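Local atomic coordinates of proline dehydrogenase (Deinococcus radiodurans, PDB entry 4H6Q), a protein that uses FAD to oxidise L-proline to delta-1-pyrroline-5-carboxylate, passing the electrons to a quinone in the first step of proline breakdown to glutamate. Residues T118-I123 against R152-E157; R215-H220 against D238-F243; M258-R263 against V277-P282. All coordinates share one frame; numbering follows the deposited sequence. Where two conformers were deposited one is given.

Contact 1 (T118-I123 against R152-E157); sequences TNARRI and RTLVGE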
loop_
_atom_site.group_PDB
_atom_site.type_symbol
_atom_site.label_atom_id
_atom_site.label_comp_id
_atom_site.label_asym_id
_atom_site.label_seq_id
_atom_site.Cartn_x
_atom_site.Cartn_y
_atom_site.Cartn_z
ATOM N N THR A 118 -15.302 -11.603 -1.301
ATOM C CA THR A 118 -16.288 -11.178 -2.283
ATOM C C THR A 118 -16.265 -9.671 -2.512
ATOM O O THR A 118 -16.420 -9.264 -3.677
ATOM C CB THR A 118 -17.697 -11.592 -1.958
ATOM O OG1 THR A 118 -18.080 -10.930 -0.758
ATOM C CG2 THR A 118 -17.784 -13.089 -1.744
ATOM N N ASN A 119 -15.971 -8.848 -1.508
ATOM C CA ASN A 119 -15.853 -7.414 -1.777
ATOM C C ASN A 119 -14.603 -7.116 -2.576
ATOM O O ASN A 119 -14.637 -6.231 -3.456
ATOM C CB ASN A 119 -15.866 -6.613 -0.466
ATOM C CG ASN A 119 -17.295 -6.432 0.061
ATOM O OD1 ASN A 119 -18.247 -6.251 -0.716
ATOM N ND2 ASN A 119 -17.468 -6.490 1.401
ATOM N N ALA A 120 -13.488 -7.806 -2.290
ATOM C CA ALA A 120 -12.270 -7.562 -3.080
ATOM C C ALA A 120 -12.479 -7.908 -4.554
ATOM O O ALA A 120 -11.969 -7.202 -5.443
ATOM C CB ALA A 120 -11.086 -8.351 -2.522
ATOM N N ARG A 121 -13.234 -8.958 -4.840
ATOM C CA ARG A 121 -13.555 -9.282 -6.229
ATOM C C ARG A 121 -14.244 -8.123 -6.933
ATOM O O ARG A 121 -13.926 -7.796 -8.091
ATOM C CB ARG A 121 -14.456 -10.520 -6.298
ATOM C CG ARG A 121 -13.711 -11.827 -6.085
ATOM C CD ARG A 121 -14.702 -12.964 -5.977
ATOM N NE ARG A 121 -13.989 -14.233 -5.949
ATOM C CZ ARG A 121 -14.386 -15.302 -5.279
ATOM N NH1 ARG A 121 -15.482 -15.243 -4.548
ATOM N NH2 ARG A 121 -13.664 -16.412 -5.312
ATOM N N ARG A 122 -15.200 -7.473 -6.272
ATOM C CA ARG A 122 -15.942 -6.357 -6.879
ATOM C C ARG A 122 -15.023 -5.162 -7.115
ATOM O O ARG A 122 -15.106 -4.491 -8.167
ATOM C CB ARG A 122 -17.116 -5.927 -5.981
ATOM C CG ARG A 122 -18.090 -7.045 -5.675
ATOM C CD ARG A 122 -19.311 -6.510 -4.953
ATOM N NE ARG A 122 -19.082 -5.804 -3.697
ATOM C CZ ARG A 122 -19.357 -4.501 -3.505
ATOM N NH1 ARG A 122 -19.809 -3.732 -4.483
ATOM N NH2 ARG A 122 -19.214 -3.978 -2.334
ATOM N N ILE A 123 -14.169 -4.868 -6.136
ATOM C CA ILE A 123 -13.223 -3.773 -6.263
ATOM C C ILE A 123 -12.228 -4.020 -7.415
ATOM O O ILE A 123 -11.985 -3.127 -8.259
ATOM C CB ILE A 123 -12.496 -3.554 -4.923
ATOM C CG1 ILE A 123 -13.508 -3.045 -3.852
ATOM C CG2 ILE A 123 -11.266 -2.637 -5.064
ATOM C CD1 ILE A 123 -12.959 -3.136 -2.410
ATOM N N ARG A 152 -3.541 -15.294 -3.816
ATOM C CA ARG A 152 -3.353 -16.324 -4.846
ATOM C C ARG A 152 -4.668 -16.588 -5.582
ATOM O O ARG A 152 -4.688 -16.661 -6.826
ATOM C CB ARG A 152 -2.805 -17.599 -4.190
ATOM C CG ARG A 152 -2.687 -18.775 -5.139
ATOM C CD ARG A 152 -1.977 -19.977 -4.490
ATOM N NE ARG A 152 -0.550 -19.725 -4.284
ATOM C CZ ARG A 152 0.395 -19.881 -5.212
ATOM N NH1 ARG A 152 0.077 -20.299 -6.445
ATOM N NH2 ARG A 152 1.685 -19.631 -4.921
ATOM N N THR A 153 -5.781 -16.700 -4.843
ATOM C CA THR A 153 -7.082 -16.860 -5.496
ATOM C C THR A 153 -7.382 -15.698 -6.484
ATOM O O THR A 153 -7.820 -15.916 -7.622
ATOM C CB THR A 153 -8.193 -16.953 -4.442
ATOM O OG1 THR A 153 -7.963 -18.118 -3.654
ATOM C CG2 THR A 153 -9.599 -16.999 -5.067
ATOM N N LEU A 154 -7.143 -14.472 -6.039
ATOM C CA LEU A 154 -7.498 -13.300 -6.811
ATOM C C LEU A 154 -6.598 -13.139 -8.030
ATOM O O LEU A 154 -7.073 -12.692 -9.101
ATOM C CB LEU A 154 -7.483 -12.027 -5.950
ATOM C CG LEU A 154 -8.612 -12.037 -4.911
ATOM C CD1 LEU A 154 -8.303 -11.044 -3.786
ATOM C CD2 LEU A 154 -9.992 -11.751 -5.569
ATOM N N VAL A 155 -5.316 -13.474 -7.912
ATOM C CA VAL A 155 -4.439 -13.480 -9.097
ATOM C C VAL A 155 -4.987 -14.457 -10.148
ATOM O O VAL A 155 -5.036 -14.148 -11.360
ATOM C CB VAL A 155 -2.978 -13.853 -8.733
ATOM C CG1 VAL A 155 -2.130 -14.178 -9.997
ATOM C CG2 VAL A 155 -2.333 -12.729 -7.960
ATOM N N GLY A 156 -5.448 -15.627 -9.711
ATOM C CA GLY A 156 -6.051 -16.590 -10.608
ATOM C C GLY A 156 -7.270 -16.065 -11.347
ATOM O O GLY A 156 -7.477 -16.370 -12.530
ATOM N N GLU A 157 -8.072 -15.257 -10.649
ATOM C CA GLU A 157 -9.290 -14.691 -11.234
ATOM C C GLU A 157 -9.121 -13.449 -12.116
ATOM O O GLU A 157 -9.832 -13.304 -13.122
ATOM C CB GLU A 157 -10.327 -14.440 -10.137
ATOM C CG GLU A 157 -10.738 -15.705 -9.462
ATOM C CD GLU A 157 -11.618 -15.493 -8.268
ATOM O OE1 GLU A 157 -11.993 -14.334 -7.942
ATOM O OE2 GLU A 157 -11.943 -16.533 -7.652
#

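Contact 2 (R215-H220 against D238-F243); sequences RLVFQH and DDVKRF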
loop_
_atom_site.group_PDB
_atom_site.type_symbol
_atom_site.label_atom_id
_atom_site.label_comp_id
_atom_site.label_asym_id
_atom_site.label_seq_id
_atom_site.Cartn_x
_atom_site.Cartn_y
_atom_site.Cartn_z
ATOM N N ARG A 215 17.178 -8.355 1.180
ATOM C CA ARG A 215 17.017 -9.703 0.621
ATOM C C ARG A 215 15.684 -9.818 -0.113
ATOM O O ARG A 215 15.624 -10.399 -1.196
ATOM C CB ARG A 215 17.137 -10.791 1.724
ATOM C CG ARG A 215 18.512 -10.868 2.361
ATOM C CD ARG A 215 18.638 -12.117 3.256
ATOM N NE ARG A 215 17.884 -11.953 4.497
ATOM C CZ ARG A 215 18.438 -11.752 5.694
ATOM N NH1 ARG A 215 19.766 -11.721 5.812
ATOM N NH2 ARG A 215 17.678 -11.605 6.768
ATOM N N LEU A 216 14.606 -9.269 0.454
ATOM C CA LEU A 216 13.302 -9.375 -0.200
ATOM C C LEU A 216 13.314 -8.663 -1.568
ATOM O O LEU A 216 12.825 -9.206 -2.570
ATOM C CB LEU A 216 12.198 -8.755 0.679
ATOM C CG LEU A 216 11.671 -9.684 1.769
ATOM C CD1 LEU A 216 10.851 -8.845 2.729
ATOM C CD2 LEU A 216 10.808 -10.817 1.158
ATOM N N VAL A 217 13.771 -7.414 -1.589
ATOM C CA VAL A 217 13.811 -6.622 -2.824
ATOM C C VAL A 217 14.705 -7.313 -3.845
ATOM O O VAL A 217 14.301 -7.476 -5.008
ATOM C CB VAL A 217 14.309 -5.191 -2.540
ATOM C CG1 VAL A 217 14.654 -4.441 -3.846
ATOM C CG2 VAL A 217 13.268 -4.409 -1.744
ATOM N N PHE A 218 15.914 -7.700 -3.440
ATOM C CA PHE A 218 16.892 -8.235 -4.375
ATOM C C PHE A 218 16.401 -9.573 -4.936
ATOM O O PHE A 218 16.554 -9.855 -6.144
ATOM C CB PHE A 218 18.253 -8.429 -3.692
ATOM C CG PHE A 218 18.920 -7.143 -3.267
ATOM C CD1 PHE A 218 18.428 -5.896 -3.668
ATOM C CD2 PHE A 218 20.033 -7.186 -2.428
ATOM C CE1 PHE A 218 19.076 -4.703 -3.242
ATOM C CE2 PHE A 218 20.680 -5.995 -1.993
ATOM C CZ PHE A 218 20.201 -4.765 -2.403
ATOM N N GLN A 219 15.803 -10.423 -4.105
ATOM C CA GLN A 219 15.305 -11.716 -4.588
ATOM C C GLN A 219 14.121 -11.528 -5.540
ATOM O O GLN A 219 13.973 -12.268 -6.516
ATOM C CB GLN A 219 14.900 -12.632 -3.412
ATOM C CG GLN A 219 16.081 -13.210 -2.624
ATOM C CD GLN A 219 16.968 -14.068 -3.491
ATOM O OE1 GLN A 219 16.514 -15.064 -4.079
ATOM N NE2 GLN A 219 18.233 -13.679 -3.605
ATOM N N HIS A 220 13.262 -10.552 -5.246
ATOM C CA HIS A 220 12.119 -10.311 -6.107
ATOM C C HIS A 220 12.582 -9.795 -7.487
ATOM O O HIS A 220 12.077 -10.245 -8.534
ATOM C CB HIS A 220 11.099 -9.335 -5.489
ATOM C CG HIS A 220 9.685 -9.678 -5.853
ATOM N ND1 HIS A 220 9.162 -10.949 -5.634
ATOM C CD2 HIS A 220 8.675 -8.929 -6.372
ATOM C CE1 HIS A 220 7.881 -10.944 -5.999
ATOM N NE2 HIS A 220 7.564 -9.733 -6.434
ATOM N N ASP A 238 19.630 4.052 -1.788
ATOM C CA ASP A 238 20.890 4.124 -2.524
ATOM C C ASP A 238 21.411 2.720 -2.868
ATOM O O ASP A 238 21.962 2.505 -3.956
ATOM C CB ASP A 238 21.964 4.880 -1.734
ATOM C CG ASP A 238 21.671 6.360 -1.590
ATOM O OD1 ASP A 238 20.826 6.871 -2.341
ATOM O OD2 ASP A 238 22.286 7.008 -0.703
ATOM N N ASP A 239 21.240 1.758 -1.964
ATOM C CA ASP A 239 21.717 0.397 -2.225
ATOM C C ASP A 239 20.857 -0.269 -3.313
ATOM O O ASP A 239 21.378 -1.042 -4.119
ATOM C CB ASP A 239 21.701 -0.454 -0.950
ATOM C CG ASP A 239 22.537 -1.689 -1.072
ATOM O OD1 ASP A 239 23.554 -1.677 -1.800
ATOM O OD2 ASP A 239 22.208 -2.668 -0.377
ATOM N N VAL A 240 19.551 0.029 -3.350
ATOM C CA VAL A 240 18.703 -0.487 -4.437
ATOM C C VAL A 240 19.141 0.094 -5.791
ATOM O O VAL A 240 19.229 -0.636 -6.778
ATOM C CB VAL A 240 17.200 -0.274 -4.164
ATOM C CG1 VAL A 240 16.349 -0.620 -5.421
ATOM C CG2 VAL A 240 16.774 -1.122 -2.948
ATOM N N LYS A 241 19.441 1.398 -5.840
ATOM C CA LYS A 241 19.932 2.008 -7.075
ATOM C C LYS A 241 21.188 1.283 -7.535
ATOM O O LYS A 241 21.368 0.986 -8.741
ATOM C CB LYS A 241 20.271 3.497 -6.909
ATOM C CG LYS A 241 19.116 4.397 -6.549
ATOM C CD LYS A 241 19.555 5.838 -6.656
ATOM C CE LYS A 241 18.533 6.727 -6.059
ATOM N NZ LYS A 241 18.861 8.186 -6.080
ATOM N N ARG A 242 22.081 0.995 -6.597
ATOM C CA ARG A 242 23.315 0.304 -6.903
ATOM C C ARG A 242 23.041 -1.109 -7.441
ATOM O O ARG A 242 23.615 -1.516 -8.460
ATOM C CB ARG A 242 24.079 0.214 -5.587
ATOM C CG ARG A 242 25.424 -0.490 -5.646
ATOM C CD ARG A 242 25.363 -2.025 -5.624
ATOM N NE ARG A 242 24.621 -2.552 -4.465
ATOM C CZ ARG A 242 24.322 -3.835 -4.298
ATOM N NH1 ARG A 242 24.684 -4.708 -5.228
ATOM N NH2 ARG A 242 23.618 -4.241 -3.246
ATOM N N PHE A 243 22.156 -1.849 -6.780
ATOM C CA PHE A 243 21.825 -3.220 -7.180
ATOM C C PHE A 243 21.246 -3.247 -8.587
ATOM O O PHE A 243 21.664 -4.069 -9.431
ATOM C CB PHE A 243 20.834 -3.796 -6.189
ATOM C CG PHE A 243 20.435 -5.225 -6.486
ATOM C CD1 PHE A 243 21.113 -6.290 -5.896
ATOM C CD2 PHE A 243 19.373 -5.490 -7.368
ATOM C CE1 PHE A 243 20.758 -7.611 -6.152
ATOM C CE2 PHE A 243 18.989 -6.823 -7.620
ATOM C CZ PHE A 243 19.696 -7.890 -7.004
#

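Contact 3 (M258-R263 against V277-P282); sequences MLYGIR and VRVYLP. With FAD (flavin-adenine dinucleotide), chain C; TFB (tetrahydrofuran-2-carboxylic acid), chain D.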
loop_
_atom_site.group_PDB
_atom_site.type_symbol
_atom_site.label_atom_id
_atom_site.label_comp_id
_atom_site.label_asym_id
_atom_site.label_seq_id
_atom_site.Cartn_x
_atom_site.Cartn_y
_atom_site.Cartn_z
ATOM N N MET A 258 6.604 5.912 -1.513
ATOM C CA MET A 258 6.733 6.665 -0.246
ATOM C C MET A 258 5.327 7.042 0.201
ATOM O O MET A 258 4.383 7.101 -0.628
ATOM C CB MET A 258 7.490 7.978 -0.491
ATOM C CG MET A 258 8.982 7.782 -0.658
ATOM S SD MET A 258 9.432 7.494 -2.350
ATOM C CE MET A 258 11.148 7.001 -2.041
ATOM N N LEU A 259 5.188 7.319 1.501
ATOM C CA LEU A 259 3.931 7.831 2.021
ATOM C C LEU A 259 3.802 9.328 1.737
ATOM O O LEU A 259 4.810 10.072 1.822
ATOM C CB LEU A 259 3.777 7.546 3.527
ATOM C CG LEU A 259 3.882 6.060 3.965
ATOM C CD1 LEU A 259 3.709 5.960 5.518
ATOM C CD2 LEU A 259 2.839 5.231 3.270
ATOM N N TYR A 260 2.578 9.755 1.459
ATOM C CA TYR A 260 2.301 11.192 1.268
ATOM C C TYR A 260 2.920 12.005 2.401
ATOM O O TYR A 260 2.704 11.690 3.604
ATOM C CB TYR A 260 0.788 11.371 1.220
ATOM C CG TYR A 260 0.284 12.776 0.981
ATOM C CD1 TYR A 260 0.471 13.469 -0.232
ATOM C CD2 TYR A 260 -0.437 13.427 1.983
ATOM C CE1 TYR A 260 -0.117 14.768 -0.422
ATOM C CE2 TYR A 260 -0.946 14.669 1.823
ATOM C CZ TYR A 260 -0.791 15.331 0.660
ATOM O OH TYR A 260 -1.347 16.602 0.621
ATOM N N GLY A 261 3.680 13.054 2.053
ATOM C CA GLY A 261 4.222 13.959 3.057
ATOM C C GLY A 261 5.568 13.602 3.616
ATOM O O GLY A 261 6.107 14.380 4.414
ATOM N N ILE A 262 6.110 12.433 3.266
ATOM C CA ILE A 262 7.365 11.977 3.874
ATOM C C ILE A 262 8.468 11.927 2.827
ATOM O O ILE A 262 8.348 11.240 1.784
ATOM C CB ILE A 262 7.210 10.604 4.600
ATOM C CG1 ILE A 262 6.053 10.634 5.609
ATOM C CG2 ILE A 262 8.552 10.199 5.286
ATOM C CD1 ILE A 262 5.841 9.350 6.449
ATOM N N ARG A 263 9.514 12.720 3.052
ATOM C CA ARG A 263 10.641 12.847 2.096
ATOM C C ARG A 263 10.194 13.248 0.704
ATOM O O ARG A 263 10.573 12.630 -0.303
ATOM C CB ARG A 263 11.544 11.591 2.067
ATOM C CG ARG A 263 12.278 11.292 3.430
ATOM C CD ARG A 263 13.121 12.450 3.969
ATOM N NE ARG A 263 14.088 12.992 3.009
ATOM C CZ ARG A 263 15.342 12.548 2.862
ATOM N NH1 ARG A 263 15.772 11.519 3.597
ATOM N NH2 ARG A 263 16.180 13.149 2.006
ATOM N N VAL A 277 8.373 6.646 -9.291
ATOM C CA VAL A 277 8.015 6.918 -7.905
ATOM C C VAL A 277 6.491 6.946 -7.825
ATOM O O VAL A 277 5.829 7.590 -8.643
ATOM C CB VAL A 277 8.554 8.274 -7.417
ATOM C CG1 VAL A 277 8.172 8.524 -5.930
ATOM C CG2 VAL A 277 10.062 8.397 -7.625
ATOM N N ARG A 278 5.910 6.257 -6.839
ATOM C CA ARG A 278 4.457 6.268 -6.643
ATOM C C ARG A 278 4.165 6.486 -5.176
ATOM O O ARG A 278 4.646 5.733 -4.324
ATOM C CB ARG A 278 3.844 4.941 -7.118
ATOM C CG ARG A 278 2.313 4.977 -7.076
ATOM C CD ARG A 278 1.719 3.628 -7.475
ATOM N NE ARG A 278 2.036 3.181 -8.851
ATOM C CZ ARG A 278 1.323 3.493 -9.933
ATOM N NH1 ARG A 278 0.285 4.341 -9.870
ATOM N NH2 ARG A 278 1.630 2.896 -11.080
ATOM N N VAL A 279 3.366 7.508 -4.877
ATOM C CA VAL A 279 3.126 7.910 -3.512
ATOM C C VAL A 279 1.800 7.376 -3.015
ATOM O O VAL A 279 0.751 7.484 -3.689
ATOM C CB VAL A 279 3.167 9.464 -3.392
ATOM C CG1 VAL A 279 2.556 9.978 -2.092
ATOM C CG2 VAL A 279 4.608 9.925 -3.530
ATOM N N TYR A 280 1.828 6.775 -1.798
ATOM C CA TYR A 280 0.643 6.272 -1.126
ATOM C C TYR A 280 -0.137 7.477 -0.604
ATOM O O TYR A 280 0.375 8.251 0.227
ATOM C CB TYR A 280 1.106 5.322 -0.000
ATOM C CG TYR A 280 0.025 4.467 0.624
ATOM C CD1 TYR A 280 -0.053 3.081 0.352
ATOM C CD2 TYR A 280 -0.898 5.003 1.563
ATOM C CE1 TYR A 280 -1.026 2.280 0.908
ATOM C CE2 TYR A 280 -1.896 4.206 2.131
ATOM C CZ TYR A 280 -1.956 2.849 1.780
ATOM O OH TYR A 280 -2.950 2.135 2.373
ATOM N N LEU A 281 -1.370 7.618 -1.097
ATOM C CA LEU A 281 -2.146 8.860 -0.991
ATOM C C LEU A 281 -3.455 8.557 -0.283
ATOM O O LEU A 281 -4.425 8.133 -0.867
ATOM C CB LEU A 281 -2.390 9.457 -2.371
ATOM C CG LEU A 281 -2.845 10.913 -2.437
ATOM C CD1 LEU A 281 -4.264 11.180 -1.935
ATOM C CD2 LEU A 281 -1.827 11.796 -1.799
ATOM N N PRO A 282 -3.479 8.724 1.065
ATOM C CA PRO A 282 -4.670 8.349 1.850
ATOM C C PRO A 282 -5.615 9.518 2.045
ATOM O O PRO A 282 -5.187 10.689 2.078
ATOM C CB PRO A 282 -4.053 7.921 3.173
ATOM C CG PRO A 282 -2.826 8.773 3.310
ATOM C CD PRO A 282 -2.356 9.169 1.927
HETATM P PA FAD C . 12.366 3.889 8.876
HETATM O O1A FAD C . 13.657 3.108 9.140
HETATM O O2A FAD C . 11.277 3.776 9.862
HETATM O O5B FAD C . 12.556 5.363 8.657
HETATM C C5B FAD C . 13.509 5.822 7.710
HETATM C C4B FAD C . 13.574 7.332 7.619
HETATM O O4B FAD C . 12.445 7.760 6.893
HETATM C C3B FAD C . 13.459 8.034 8.923
HETATM O O3B FAD C . 14.670 8.127 9.655
HETATM C C2B FAD C . 12.916 9.342 8.489
HETATM O O2B FAD C . 13.889 10.134 7.844
HETATM C C1B FAD C . 11.904 8.910 7.477
HETATM N N9A FAD C . 10.593 8.595 8.045
HETATM C C8A FAD C . 9.936 7.367 7.991
HETATM N N7A FAD C . 8.750 7.417 8.598
HETATM C C5A FAD C . 8.585 8.725 9.044
HETATM C C6A FAD C . 7.586 9.381 9.738
HETATM N N6A FAD C . 6.384 8.717 10.126
HETATM N N1A FAD C . 7.766 10.679 10.032
HETATM C C2A FAD C . 8.879 11.350 9.672
HETATM N N3A FAD C . 9.885 10.763 9.005
HETATM C C4A FAD C . 9.739 9.481 8.685
HETATM N N1 FAD C . 3.797 -1.588 6.314
HETATM C C2 FAD C . 2.896 -2.587 6.514
HETATM O O2 FAD C . 3.051 -3.321 7.590
HETATM N N3 FAD C . 1.877 -2.853 5.640
HETATM C C4 FAD C . 1.701 -2.098 4.487
HETATM O O4 FAD C . 0.680 -2.363 3.647
HETATM C C4X FAD C . 2.641 -1.004 4.228
HETATM N N5 FAD C . 2.520 -0.225 3.106
HETATM C C5X FAD C . 3.464 0.758 2.911
HETATM C C6 FAD C . 3.376 1.567 1.767
HETATM C C7 FAD C . 4.353 2.566 1.528
HETATM C C7M FAD C . 4.260 3.447 0.284
HETATM C C8 FAD C . 5.408 2.730 2.459
HETATM C C8M FAD C . 6.470 3.774 2.241
HETATM C C9 FAD C . 5.466 1.939 3.617
HETATM C C9A FAD C . 4.523 0.954 3.832
HETATM N N10 FAD C . 4.631 0.154 4.987
HETATM C C10 FAD C . 3.686 -0.820 5.194
HETATM C "C1'" FAD C . 5.725 0.296 5.933
HETATM C "C2'" FAD C . 5.456 1.081 7.180
HETATM O "O2'" FAD C . 4.500 2.072 6.823
HETATM C "C3'" FAD C . 6.930 1.382 7.547
HETATM O "O3'" FAD C . 7.495 0.533 8.500
HETATM C "C4'" FAD C . 7.293 2.784 7.837
HETATM O "O4'" FAD C . 6.956 3.485 6.693
HETATM C "C5'" FAD C . 8.788 2.849 8.114
HETATM O "O5'" FAD C . 9.354 3.815 7.283
HETATM P P FAD C . 10.675 3.552 6.434
HETATM O O1P FAD C . 10.780 2.250 5.582
HETATM O O2P FAD C . 10.929 4.940 5.786
HETATM O O3P FAD C . 11.900 3.487 7.484
HETATM O OA TFB D . -0.038 0.442 5.426
HETATM C CA TFB D . 0.634 1.360 6.280
HETATM C C TFB D . -0.324 1.943 7.298
HETATM O OB TFB D . 0.148 2.562 8.289
HETATM C CB TFB D . 1.160 2.433 5.424
HETATM C CG TFB D . 0.307 2.382 4.242
HETATM C CD TFB D . -0.274 1.025 4.148
HETATM O OXT TFB D . -1.599 1.823 7.183
#

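Contact 1 (T118-I123 against R152-E157)
Arg121 crosses Leu154 with the CG of its side chain and carries its guanidinium on to the carboxylate of Glu157, giving one apolar and one charged meeting. Its CG lies 3.8 Å from CD2 of Leu154. Beyond CG the chain runs extended, CD anti to CA (chi2 172°) and NE anti to CB, and a long, straight arginine can thus reach the neighbouring helix. The grip is side-on and bidentate: NE donates to OE1 of Glu157 at 2.8 Å, while NH2 donates to OE2 of Glu157 at 2.9 Å. Each oxygen offers its syn lone pair, and the two bonds together hold the groups nearly coplanar, 24° apart, and limit rotation of either. OE1 is in the guanidinium plane; OE2 is tilted somewhat out of it. Glu157, exposed at this surface, also has an extended chain beyond CG, and the opposite charges probably stabilise each other. CG2 of Thr153 comes within 4.1 Å of NH2 of Arg121, a loose contact.

Deeper in, the small CB of Ala120 meets CD1 of Leu154 at 4.1 Å. Ala120 also touches Leu101, and Leu154 rests on Leu136 of strand 133-136, so the leucine serves the helix pair and the sheet beneath it.

The axes of segments 118-123 and 152-157 approach to 11.2 Å with their directions 35° apart. Successive outer helices, 115-129 and 144-158, packed roughly side by side with strand 133-136 between them in the chain, are characteristic of the beta8-alpha8 (TIM) barrel.

Contact 2 (R215-H220 against D238-F243)
This is a helix-helix packing contact in the outer layer of the TIM barrel, dominated by an offset stack of two phenylalanines. Helices 206-222 and 234-246 are linked through strand 227-230, and their segments 215-220 and 238-243 run in nearly the same direction, 22° apart, with axes approaching to 11.1 Å.

The rings of Phe218 and Phe243 lie almost parallel, planes 3° apart and centroids separated by 4.0 Å. The displacement sets CD1 of Phe243 over the centre of the Phe218 ring, while CD1 of Phe218 lies over the centre of the Phe243 ring. With CG anti to the backbone N (chi1 -179°), Phe243 brings that CG to 3.5 Å from CD1 of Phe218, at the start of the overlap. Flat, wide rings suit the interface between two nearly parallel helices, where they can overlap in an offset stack.

Phe218 acts as a knob in a hole formed by Asp239, Val240, Arg242 and Phe243. Nearer the sheet, CG1 of Val217 meets CG2 of Val240 at 4.0 Å, the two side chains crossing at about a right angle. Both branched valines also touch Val229 of strand 227-230, and Val217 rests on Met190 as well, so the apolar seam continues down to the barrel wall.

The outward part of the hole is charged. Arg242 bends at chi2 and chi3 and brings NE and NH2 to the same oxygen, OD1 of Asp239, from one face of the carboxylate. The other oxygen has a salt bridge to Arg214. That oxygen, OD2 of Asp239, meets the edge of the Phe218 ring at CZ, 3.5 Å away and near the ring plane.

Contact 3 (M258-R263 against V277-P282)
Two neighbouring parallel strands of the TIM barrel meet here in a beta-alpha-beta unit (strand 254-259, helix 264-272, strand 277-283) whose strand ends form part of the flavin and substrate pocket. The backbones are joined by a hydrogen bond from Tyr280 N to Met258 O at 2.8 Å and another from Tyr260 N to Tyr280 O at 2.9 Å; Met258 N to Arg278 O is weak. Met258 and Val279 turn to the face covered by helix 264-272, where, in the conformer given, SD of Met258 lies 3.9 Å from CG1 of Val277.

After Leu259 the chain leaves the sheet in a type II turn. Gly261 suits its positive phi of 90°, where a side chain would press on the preceding carbonyl. Tyr260 lies alongside Leu281, pointing the same way, its CD1 closely packed against CD2 of Leu281; its CB also meets CD of Pro282.

Leu259 and Tyr280 face the ligands instead. CD2 of Leu259 lies 3.7 Å from CB of Tyr280 and 3.5 Å from C7 of FAD, a branched apolar group suited to the flavin's dimethylbenzene end. In Tyr280, considered critical for activity by similarity to relatives, CG anti to the backbone N (chi1 -167°) is set 3.9 Å from CD2 of Leu259, and the hydroxyl is hydrogen-bonded to Asp137. The phenol combines a polar tip with a flat apolar face for the ligand tetrahydrofuran-2-carboxylic acid, a proline analogue. CG of this ligand sits over that face, offset toward the rim, 3.4 Å from CZ of Tyr280.

How the contacts relate
All three contacts belong to one TIM barrel but serve different layers. Contacts 1 and 2 join neighbouring helices of the outer shell, their centres 29 Å apart, whereas contact 3 lies in the barrel wall and touches both FAD and the proline analogue. Contact 3 is nearer contact 2, about 20 Å between centres, and helix 234-246 is the element before strand 254-259 in the chain. Contact 1 lies on the opposite side of the chain's centre from contact 3, about 26 Å between centres. None of the three touches another. Val217 of contact 2 stays about 10 Å from FAD, side chain to cofactor, and Ala120 of contact 1 is about 10 Å from substrate-binding Lys100, between side chains.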